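Local coordinates for cation efflux system protein CusF (Escherichia coli, PDB 3E6Z) that binds a single copper ion as a periplasmic metallochaperone and forms part of a cation efflux system that confers resistance to copper and silver, at residues I24-D29 and V60-V65. The protein carries 1 engineered substitution. Residues are numbered along the deposited sequence; the frame is centred on the assembly and turned at random.
Sequences ITIHHD and VAFNFV. With CU (copper (II) ion), chain B.
His-28, whose CB rests against the edge of the Phe-62 ring, binds the copper (II) ion through NE2 at 2.0 Å, and the sulfur atoms of Met-39 and Met-41 from the neighbouring strand 39-44 complete the protein's share of the site. The contact lies inside the small beta-barrel of the OB fold, where strands 24-28 and 60-65, which share no backbone hydrogen bonds, face each other across the interior with 104° between their N-to-C directions. ND1 of His-28 donates to the backbone O of Asp-29 at 2.8 Å; this oxygen lies near the imidazole plane, although the donor stands well above the carbonyl plane. With both nitrogens engaged, the ring's rotation is probably restrained with NE2 directed at the metal. CG of His-28 sits between the backbone N and the carbonyl carbon, and this chi1 of 70° turns the ring away from Phe-62 and toward the copper. Deeper in the barrel, Ile-26 and Phe-62 reach toward each other from opposing walls. The CG2 branch of Ile-26 meets CE1 of Phe-62 at 3.8 Å and also approaches Val-60, its CG2 lying 4.4 Å from Val-60 CG2. Phe-43 adds an edge-to-face contact with the Phe-62 ring. Ile-26 CD1 sits over one face of that ring as a CH-pi contact, 3.9 Å from the Phe-62 centroid and 6° off its normal.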
ATOM      1  N   ILE A  24       1.686  -7.506  -2.636  1.00  9.70           N
ATOM      2  CA  ILE A  24       1.714  -6.549  -3.754  1.00  9.50           C
ATOM      3  C   ILE A  24       2.933  -5.680  -3.489  1.00  9.79           C
ATOM      4  O   ILE A  24       3.035  -4.990  -2.461  1.00 11.33           O
ATOM      5  CB  ILE A  24       0.466  -5.691  -3.780  1.00  9.98           C
ATOM      6  CG1 ILE A  24      -0.803  -6.568  -3.883  1.00 10.35           C
ATOM      7  CG2 ILE A  24       0.526  -4.731  -5.074  1.00 10.25           C
ATOM      8  CD1 ILE A  24      -2.010  -5.822  -3.870  1.00 10.86           C
ATOM      9  N   THR A  25       3.908  -5.676  -4.457  1.00 10.23           N
ATOM     10  CA  THR A  25       5.068  -4.836  -4.373  1.00 10.77           C
ATOM     11  C   THR A  25       4.733  -3.496  -5.105  1.00 10.68           C
ATOM     12  O   THR A  25       4.345  -3.545  -6.298  1.00 11.63           O
ATOM     13  CB  THR A  25       6.279  -5.531  -5.008  1.00 11.80           C
ATOM     14  OG1 THR A  25       6.504  -6.743  -4.287  1.00 13.29           O
ATOM     15  CG2 THR A  25       7.520  -4.727  -4.964  1.00 12.92           C
ATOM     16  N   ILE A  26       4.820  -2.399  -4.378  1.00  9.95           N
ATOM     17  CA  ILE A  26       4.422  -1.075  -4.875  1.00  9.99           C
ATOM     18  C   ILE A  26       5.545  -0.126  -4.715  1.00 10.10           C
ATOM     19  O   ILE A  26       6.170  -0.026  -3.627  1.00 10.52           O
ATOM     20  CB  ILE A  26       3.163  -0.522  -4.119  1.00  9.73           C
ATOM     21  CG1 ILE A  26       2.032  -1.526  -4.233  1.00  9.52           C
ATOM     22  CG2 ILE A  26       2.777   0.909  -4.652  1.00 10.45           C
ATOM     23  CD1 ILE A  26       0.738  -1.104  -3.404  1.00 10.26           C
ATOM     24  N   HIS A  27       5.823   0.671  -5.816  1.00 10.33           N
ATOM     25  CA  HIS A  27       6.766   1.761  -5.669  1.00 10.23           C
ATOM     26  C   HIS A  27       5.923   3.025  -5.411  1.00 10.82           C
ATOM     27  O   HIS A  27       5.176   3.531  -6.272  1.00 11.15           O
ATOM     28  CB  HIS A  27       7.595   1.901  -6.960  1.00 10.72           C
ATOM     29  CG  HIS A  27       8.652   2.943  -6.799  1.00 10.66           C
ATOM     30  ND1 HIS A  27       9.664   2.756  -5.908  1.00 11.80           N
ATOM     31  CD2 HIS A  27       8.802   4.185  -7.374  1.00 10.94           C
ATOM     32  CE1 HIS A  27      10.420   3.851  -5.945  1.00 11.89           C
ATOM     33  NE2 HIS A  27       9.918   4.730  -6.806  1.00 11.62           N
ATOM     34  N   HIS A  28       5.898   3.435  -4.110  1.00 10.96           N
ATOM     35  CA  HIS A  28       5.021   4.512  -3.684  1.00 10.51           C
ATOM     36  C   HIS A  28       5.668   5.913  -3.866  1.00 11.09           C
ATOM     37  O   HIS A  28       6.900   6.034  -3.791  1.00 11.85           O
ATOM     38  CB  HIS A  28       4.497   4.280  -2.237  1.00 10.58           C
ATOM     39  CG  HIS A  28       5.532   4.431  -1.138  1.00 10.83           C
ATOM     40  ND1 HIS A  28       6.115   5.615  -0.805  1.00 11.69           N
ATOM     41  CD2 HIS A  28       5.979   3.557  -0.182  1.00 11.38           C
ATOM     42  CE1 HIS A  28       6.892   5.468   0.294  1.00 11.60           C
ATOM     43  NE2 HIS A  28       6.837   4.199   0.716  1.00 11.86           N
ATOM     44  N   ASP A  29       4.788   6.843  -4.172  1.00 11.39           N
ATOM     45  CA  ASP A  29       5.136   8.282  -4.226  1.00 11.41           C
ATOM     46  C   ASP A  29       5.473   8.737  -2.836  1.00 11.83           C
ATOM     47  O   ASP A  29       5.185   8.037  -1.838  1.00 11.91           O
ATOM     48  CB  ASP A  29       3.959   9.032  -4.802  1.00 11.82           C
ATOM     49  CG  ASP A  29       3.591   8.486  -6.170  1.00 12.01           C
ATOM     50  OD1 ASP A  29       4.575   8.291  -7.029  1.00 12.99           O
ATOM     51  OD2 ASP A  29       2.419   8.368  -6.447  1.00 13.16           O
ATOM     52  N   VAL A  60      -1.928   3.518  -8.528  1.00 10.54           N
ATOM     53  CA  VAL A  60      -2.901   3.156  -7.492  1.00 10.19           C
ATOM     54  C   VAL A  60      -2.930   4.152  -6.369  1.00 10.64           C
ATOM     55  O   VAL A  60      -1.960   4.813  -6.080  1.00 11.26           O
ATOM     56  CB  VAL A  60      -2.631   1.709  -6.959  1.00 10.39           C
ATOM     57  CG1 VAL A  60      -2.967   0.635  -8.005  1.00 10.87           C
ATOM     58  CG2 VAL A  60      -1.164   1.614  -6.494  1.00 10.52           C
ATOM     59  N   ALA A  61      -4.115   4.166  -5.723  1.00 10.61           N
ATOM     60  CA  ALA A  61      -4.318   4.843  -4.418  1.00 10.75           C
ATOM     61  C   ALA A  61      -4.643   3.706  -3.414  1.00  9.99           C
ATOM     62  O   ALA A  61      -5.422   2.829  -3.689  1.00 11.21           O
ATOM     63  CB  ALA A  61      -5.532   5.775  -4.536  1.00 11.32           C
ATOM     64  N   PHE A  62      -3.979   3.766  -2.240  1.00  9.62           N
ATOM     65  CA  PHE A  62      -4.144   2.677  -1.333  1.00  9.19           C
ATOM     66  C   PHE A  62      -3.935   3.222   0.048  1.00  9.21           C
ATOM     67  O   PHE A  62      -3.387   4.263   0.312  1.00  9.91           O
ATOM     68  CB  PHE A  62      -3.196   1.469  -1.665  1.00  9.82           C
ATOM     69  CG  PHE A  62      -1.751   1.826  -1.610  1.00  9.57           C
ATOM     70  CD1 PHE A  62      -1.076   2.526  -2.681  1.00 10.29           C
ATOM     71  CD2 PHE A  62      -0.936   1.429  -0.485  1.00 10.19           C
ATOM     72  CE1 PHE A  62       0.249   2.815  -2.578  1.00 10.58           C
ATOM     73  CE2 PHE A  62       0.382   1.672  -0.444  1.00 10.17           C
ATOM     74  CZ  PHE A  62       1.045   2.355  -1.492  1.00 10.64           C
ATOM     75  N   ASN A  63      -4.462   2.397   0.975  1.00  9.19           N
ATOM     76  CA  ASN A  63      -4.406   2.773   2.420  1.00  9.56           C
ATOM     77  C   ASN A  63      -3.918   1.512   3.131  1.00  9.57           C
ATOM     78  O   ASN A  63      -4.301   0.402   2.790  1.00  9.70           O
ATOM     79  CB  ASN A  63      -5.790   3.141   2.983  1.00 10.06           C
ATOM     80  CG  ASN A  63      -6.212   4.468   2.418  1.00 11.78           C
ATOM     81  OD1 ASN A  63      -5.725   5.513   2.854  1.00 13.55           O
ATOM     82  ND2 ASN A  63      -6.932   4.442   1.280  1.00 12.62           N
ATOM     83  N   PHE A  64      -3.035   1.694   4.141  1.00  8.97           N
ATOM     84  CA  PHE A  64      -2.509   0.500   4.844  1.00  8.57           C
ATOM     85  C   PHE A  64      -2.250   0.892   6.300  1.00  8.78           C
ATOM     86  O   PHE A  64      -2.208   2.030   6.715  1.00  9.39           O
ATOM     87  CB  PHE A  64      -1.180   0.034   4.133  1.00  9.58           C
ATOM     88  CG  PHE A  64      -0.049   1.049   4.181  1.00  9.46           C
ATOM     89  CD1 PHE A  64       0.010   2.072   3.195  1.00 10.56           C
ATOM     90  CD2 PHE A  64       0.941   1.043   5.158  1.00 10.67           C
ATOM     91  CE1 PHE A  64       1.066   2.965   3.156  1.00 11.23           C
ATOM     92  CE2 PHE A  64       1.963   1.970   5.112  1.00 11.74           C
ATOM     93  CZ  PHE A  64       2.017   2.897   4.114  1.00 11.80           C
ATOM     94  N   VAL A  65      -2.109  -0.213   7.077  1.00  8.47           N
ATOM     95  CA  VAL A  65      -1.781  -0.091   8.498  1.00  9.11           C
ATOM     96  C   VAL A  65      -0.484  -0.876   8.754  1.00  9.31           C
ATOM     97  O   VAL A  65      -0.280  -1.981   8.241  1.00 10.97           O
ATOM     98  CB  VAL A  65      -2.939  -0.578   9.422  1.00 10.20           C
ATOM     99  CG1 VAL A  65      -4.129   0.312   9.148  1.00 11.55           C
ATOM    100  CG2 VAL A  65      -3.240  -1.799   9.233  1.00 11.47           C
TER
HETATM  101 CU    CU B   1       7.808   3.580   2.325  0.70 12.53          CU